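Local coordinates for protein transcriptional regulator KdgR (Pseudomonas aeruginosa, PDB 5Y6I) that probably binds DNA as a transcription factor of the IclR family, pairing an N-terminal helix-turn-helix domain with a C-terminal regulatory domain, at the interface of chains A and B. Coordinates in Å, arbitrary orientation; residue numbers count along the deposited sequence, not the author numbering. Chains: chain A/B, Transcriptional regulator KdgR.

Contact 1: the interface of chains A and B. Residues chain A 85, 89; chain B 139-140.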
loop_
_atom_site.group_PDB
_atom_site.type_symbol
_atom_site.label_atom_id
_atom_site.label_comp_id
_atom_site.label_asym_id
_atom_site.label_seq_id
_atom_site.Cartn_x
_atom_site.Cartn_y
_atom_site.Cartn_z
ATOM N N LEU A 85 -1.809 -6.198 -6.248
ATOM C CA LEU A 85 -2.488 -6.116 -4.956
ATOM C C LEU A 85 -1.943 -7.137 -3.969
ATOM O O LEU A 85 -2.027 -6.924 -2.749
ATOM C CB LEU A 85 -3.996 -6.315 -5.108
ATOM C CG LEU A 85 -4.824 -5.311 -5.922
ATOM C CD1 LEU A 85 -6.265 -5.806 -6.006
ATOM C CD2 LEU A 85 -4.768 -3.896 -5.354
ATOM N N ASP A 89 -0.447 -5.941 -0.453
ATOM C CA ASP A 89 -0.809 -6.616 0.788
ATOM C C ASP A 89 0.409 -7.182 1.507
ATOM O O ASP A 89 0.297 -7.583 2.669
ATOM C CB ASP A 89 -1.802 -7.753 0.505
ATOM C CG ASP A 89 -2.329 -8.394 1.774
ATOM O OD1 ASP A 89 -2.453 -7.656 2.770
ATOM O OD2 ASP A 89 -2.613 -9.619 1.798
ATOM N N GLN B 139 -7.643 -7.821 4.047
ATOM C CA GLN B 139 -6.438 -7.811 3.235
ATOM C C GLN B 139 -6.710 -7.102 1.916
ATOM O O GLN B 139 -7.668 -7.437 1.218
ATOM C CB GLN B 139 -5.966 -9.238 2.970
ATOM C CG GLN B 139 -5.759 -10.131 4.200
ATOM C CD GLN B 139 -5.455 -9.388 5.507
ATOM O OE1 GLN B 139 -4.654 -8.453 5.545
ATOM N NE2 GLN B 139 -6.098 -9.821 6.589
ATOM N N VAL B 140 -5.867 -6.124 1.570
ATOM C CA VAL B 140 -5.894 -5.590 0.215
ATOM C C VAL B 140 -5.765 -6.752 -0.760
ATOM O O VAL B 140 -4.942 -7.657 -0.569
ATOM C CB VAL B 140 -4.782 -4.546 0.020
ATOM C CG1 VAL B 140 -4.385 -4.473 -1.435
ATOM C CG2 VAL B 140 -5.255 -3.178 0.471
#
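A:Asp89, just past the end of helix 78-88 in one IclR-family subunit, lies against a loop of the partner's C-terminal domain formed by B:Gln139 and B:Val140. The aspartate side chain crosses that of B:Gln139 at a slant, and its carboxylate is tilted by 28° from the glutamine amide plane. A:Asp89 OD2 meets the methylene B:Gln139 CB at 3.6 Å, while the carboxylate oxygen A:Asp89 OD1 stands 3.6 Å from the amide oxygen B:Gln139 OE1. As modelled both oxygens are acceptors, so this pair is no bond; at this resolution the amide's oxygen and nitrogen may be interchanged. The glutamine chain bends at chi2 (-25°), which folds its amide back towards the carboxylate. In the aspartate, CG points away from the backbone N (chi1 -174°) and the side chain reaches out over the loop. The methylene A:Asp89 CB comes to 3.3 Å from the carbonyl oxygen B:Val140 O. A short side chain probably suits this place because it fits against the loop without reaching past it. One turn back along the helix, A:Leu85 crosses B:Val140 at about a right angle. The methyl B:Val140 CG1 does the touching, 4.0 Å from A:Leu85 CD2 and 3.6 Å from the helix carbonyl A:Leu85 O. A branched valine is compact enough to lie against both the leucine side chain and the helix backbone.

Contact 2: the interface of chains A and B. Residues chain A 78, 82, 85; chain B 119-120, 123.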
loop_
_atom_site.group_PDB
_atom_site.type_symbol
_atom_site.label_atom_id
_atom_site.label_comp_id
_atom_site.label_asym_id
_atom_site.label_seq_id
_atom_site.Cartn_x
_atom_site.Cartn_y
_atom_site.Cartn_z
ATOM N N ARG A 78 -6.231 -7.466 -15.678
ATOM C CA ARG A 78 -6.587 -7.818 -14.309
ATOM C C ARG A 78 -5.531 -8.698 -13.654
ATOM O O ARG A 78 -5.362 -8.643 -12.429
ATOM C CB ARG A 78 -7.941 -8.517 -14.274
ATOM C CG ARG A 78 -9.131 -7.590 -14.209
ATOM C CD ARG A 78 -9.048 -6.612 -13.055
ATOM N NE ARG A 78 -9.853 -5.430 -13.341
ATOM C CZ ARG A 78 -9.413 -4.383 -14.033
ATOM N NH1 ARG A 78 -10.218 -3.352 -14.262
ATOM N NH2 ARG A 78 -8.170 -4.363 -14.501
ATOM N N ARG A 82 -3.973 -8.105 -9.990
ATOM C CA ARG A 82 -4.068 -9.043 -8.877
ATOM C C ARG A 82 -2.698 -9.342 -8.276
ATOM O O ARG A 82 -2.569 -9.465 -7.047
ATOM C CB ARG A 82 -4.758 -10.319 -9.325
ATOM C CG ARG A 82 -6.252 -10.101 -9.535
ATOM C CD ARG A 82 -6.954 -11.288 -10.156
ATOM N NE ARG A 82 -7.372 -11.024 -11.528
ATOM C CZ ARG A 82 -8.233 -11.787 -12.191
ATOM N NH1 ARG A 82 -8.570 -11.494 -13.444
ATOM N NH2 ARG A 82 -8.757 -12.849 -11.590
ATOM N N LEU A 85 -1.809 -6.198 -6.248
ATOM C CA LEU A 85 -2.488 -6.116 -4.956
ATOM C C LEU A 85 -1.943 -7.137 -3.969
ATOM O O LEU A 85 -2.027 -6.924 -2.749
ATOM C CB LEU A 85 -3.996 -6.315 -5.108
ATOM C CG LEU A 85 -4.824 -5.311 -5.922
ATOM C CD1 LEU A 85 -6.265 -5.806 -6.006
ATOM C CD2 LEU A 85 -4.768 -3.896 -5.354
ATOM N N ASN B 119 -13.435 -9.835 -11.069
ATOM C CA ASN B 119 -13.925 -11.082 -11.641
ATOM C C ASN B 119 -14.648 -11.920 -10.593
ATOM O O ASN B 119 -15.738 -12.441 -10.846
ATOM C CB ASN B 119 -12.760 -11.865 -12.251
ATOM C CG ASN B 119 -11.804 -10.975 -13.028
ATOM O OD1 ASN B 119 -11.439 -9.886 -12.577
ATOM N ND2 ASN B 119 -11.388 -11.440 -14.203
ATOM N N ARG B 120 -14.078 -12.025 -9.398
ATOM C CA ARG B 120 -14.569 -12.954 -8.394
ATOM C C ARG B 120 -15.515 -12.299 -7.387
ATOM O O ARG B 120 -15.938 -12.961 -6.432
ATOM C CB ARG B 120 -13.376 -13.603 -7.672
ATOM C CG ARG B 120 -12.257 -14.128 -8.594
ATOM C CD ARG B 120 -11.101 -13.109 -8.738
ATOM N NE ARG B 120 -10.300 -13.013 -7.518
ATOM C CZ ARG B 120 -9.632 -11.926 -7.141
ATOM N NH1 ARG B 120 -9.673 -10.821 -7.872
ATOM N NH2 ARG B 120 -8.931 -11.937 -6.016
ATOM N N THR B 123 -13.515 -6.881 -4.721
ATOM C CA THR B 123 -12.097 -7.055 -4.427
ATOM C C THR B 123 -11.542 -5.759 -3.844
ATOM O O THR B 123 -11.646 -4.694 -4.471
ATOM C CB THR B 123 -11.323 -7.432 -5.685
ATOM O OG1 THR B 123 -12.012 -8.479 -6.391
ATOM C CG2 THR B 123 -9.932 -7.866 -5.326
#
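A:Arg82 leans from helix 78-88 of one IclR-family subunit onto B:Asn119 and B:Arg120 of the partner, in the turn just before strand 121-128 of its C-terminal domain. From CB the chain first runs extended (chi2 172°), and CG and CD pass alongside the B:Arg120 guanidinium, with A:Arg82 CD 3.6 Å from B:Arg120 NH1. The two arginines slide past each other in opposite directions, their guanidinium planes 18° apart. A:Arg82 NE lies 4.3 Å from B:Arg120 NH1, a nearness of like charges that may cost some stability. A bend at chi3 (-110°) then turns the head back along its own helix, where NE makes a weak hydrogen bond to the carbonyl A:Arg78 O, 3.2 Å away in the guanidinium plane. At the tip, NH2 approaches the methylene B:Arg120 CD at 3.7 Å. NH1 sits 2.9 Å from B:Asn119 ND2; as both nitrogens would be donors, this pair is doubtful as modelled, and a flipped amide could instead offer its oxygen to NH1 as acceptor. As built, B:Asn119 OD1 lies above one guanidinium face, towards its rim, and meets the aliphatic A:Arg78 CG at 3.6 Å. Arginine suits this place because its long aliphatic stem lies along B:Arg120 and carries the polar head to the turn. Three residues on, towards the helix C-terminus, A:Leu85 CD1 faces the methyl B:Thr123 CG2 at 4.3 Å, a loose apolar contact.

Contact 3: the interface of chains A and B. Residues chain A 26-27, 30, 76, 80; chain B 64, 83, 86-87.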
loop_
_atom_site.group_PDB
_atom_site.type_symbol
_atom_site.label_atom_id
_atom_site.label_comp_id
_atom_site.label_asym_id
_atom_site.label_seq_id
_atom_site.Cartn_x
_atom_site.Cartn_y
_atom_site.Cartn_z
ATOM N N LEU A 26 5.856 -5.654 -19.502
ATOM C CA LEU A 26 4.825 -5.365 -18.519
ATOM C C LEU A 26 5.227 -4.180 -17.659
ATOM O O LEU A 26 4.391 -3.340 -17.301
ATOM C CB LEU A 26 4.569 -6.601 -17.667
ATOM C CG LEU A 26 3.562 -6.561 -16.522
ATOM C CD1 LEU A 26 2.134 -6.353 -17.023
ATOM C CD2 LEU A 26 3.664 -7.858 -15.720
ATOM N N LYS A 27 6.515 -4.077 -17.354
ATOM C CA LYS A 27 6.987 -2.986 -16.521
ATOM C C LYS A 27 6.852 -1.655 -17.245
ATOM O O LYS A 27 6.577 -0.623 -16.622
ATOM C CB LYS A 27 8.443 -3.239 -16.109
ATOM C CG LYS A 27 9.093 -2.093 -15.357
ATOM C CD LYS A 27 10.612 -2.152 -15.408
ATOM C CE LYS A 27 11.158 -3.291 -14.559
ATOM N NZ LYS A 27 12.638 -3.210 -14.368
ATOM N N ALA A 30 3.013 -0.553 -17.411
ATOM C CA ALA A 30 2.633 0.106 -16.161
ATOM C C ALA A 30 3.167 1.533 -16.097
ATOM O O ALA A 30 2.480 2.448 -15.628
ATOM C CB ALA A 30 3.150 -0.702 -14.973
ATOM N N LEU A 76 -2.885 -2.320 -18.633
ATOM C CA LEU A 76 -2.651 -3.474 -17.787
ATOM C C LEU A 76 -3.923 -4.275 -17.629
ATOM O O LEU A 76 -5.017 -3.717 -17.508
ATOM C CB LEU A 76 -2.126 -3.048 -16.428
ATOM C CG LEU A 76 -0.790 -2.326 -16.514
ATOM C CD1 LEU A 76 -0.573 -1.417 -15.303
ATOM C CD2 LEU A 76 0.308 -3.350 -16.633
ATOM N N ALA A 80 -2.387 -8.199 -14.056
ATOM C CA ALA A 80 -1.470 -7.188 -13.554
ATOM C C ALA A 80 -1.963 -6.630 -12.226
ATOM O O ALA A 80 -1.176 -6.434 -11.291
ATOM C CB ALA A 80 -1.306 -6.070 -14.586
ATOM N N PHE B 64 10.449 -7.885 -10.462
ATOM C CA PHE B 64 9.144 -8.418 -10.074
ATOM C C PHE B 64 9.239 -9.456 -8.966
ATOM O O PHE B 64 8.206 -9.945 -8.501
ATOM C CB PHE B 64 8.427 -9.034 -11.281
ATOM C CG PHE B 64 7.919 -8.019 -12.254
ATOM C CD1 PHE B 64 6.657 -7.491 -12.130
ATOM C CD2 PHE B 64 8.716 -7.572 -13.288
ATOM C CE1 PHE B 64 6.198 -6.525 -13.023
ATOM C CE2 PHE B 64 8.256 -6.623 -14.185
ATOM C CZ PHE B 64 6.996 -6.102 -14.045
ATOM N N VAL B 83 3.238 -2.102 -10.625
ATOM C CA VAL B 83 2.183 -2.562 -11.514
ATOM C C VAL B 83 0.849 -2.576 -10.787
ATOM O O VAL B 83 -0.202 -2.327 -11.394
ATOM C CB VAL B 83 2.551 -3.947 -12.086
ATOM C CG1 VAL B 83 1.344 -4.629 -12.728
ATOM C CG2 VAL B 83 3.700 -3.826 -13.093
ATOM N N ALA B 86 -0.060 1.304 -10.865
ATOM C CA ALA B 86 -0.427 1.730 -12.214
ATOM C C ALA B 86 -1.774 1.145 -12.619
ATOM O O ALA B 86 -2.646 1.871 -13.106
ATOM C CB ALA B 86 0.657 1.337 -13.220
ATOM N N ALA B 87 -1.975 -0.168 -12.405
ATOM C CA ALA B 87 -3.283 -0.773 -12.666
ATOM C C ALA B 87 -4.403 0.011 -12.004
ATOM O O ALA B 87 -5.491 0.164 -12.572
ATOM C CB ALA B 87 -3.327 -2.213 -12.166
#
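B:Val83 presses its two methyls against two different elements of chain A. CG1 points away from its own backbone N (chi1 165°) and meets A:Ala80 CB at 3.5 Å, while CG2 meets A:Ala30 CB at 3.7 Å. The beta-branch suits this place because a single residue faces both alanines, whose small side chains let the helices come close. Next along the same helix, B:Ala86 CB lies 3.7 Å from A:Ala30 CB. A:Leu76 reaches over this stretch with its CD1 branch, which touches B:Ala86 CB at 3.7 Å and B:Ala87 CA at 3.8 Å; again, small residues leave room for the leucine methyl. Further out, the B:Phe64 ring meets chain A with its outer rim: CE1 faces A:Leu26 CD2 at 3.9 Å, and CZ faces A:Lys27 CB at 3.8 Å. The lysine thus offers its methylene root to the ring. A:Leu26 and A:Lys27 precede A:Ala30 by about one turn on helix 18-31, which probably keeps both groups of contacts in register. In the deposited dimer, helix 18-31, strand 74-76 and helix 78-88 of chain A meet the interdomain linker helix 78-89 of chain B and, through B:Phe64, the loop before its wing, a likely pairing of helix-turn-helix domains for this family.

Helix 78-88 of chain A takes part in all three contacts. Contacts 1 and 2 share A:Leu85, and the centres of their C-alpha atoms are about 10 Å apart; measured the same way, between C-alpha centres, contact 3 lies about 16 Å from contact 1 and 14 Å from contact 2. The helix meets the partner's matching linker helix in contact 3 and its C-terminal domain in contacts 1 and 2, which could couple the two. The interface is not an exact two-fold, so counterpart contacts need not be identical. Family habit makes a biological dimer likely, though the structure alone does not prove it.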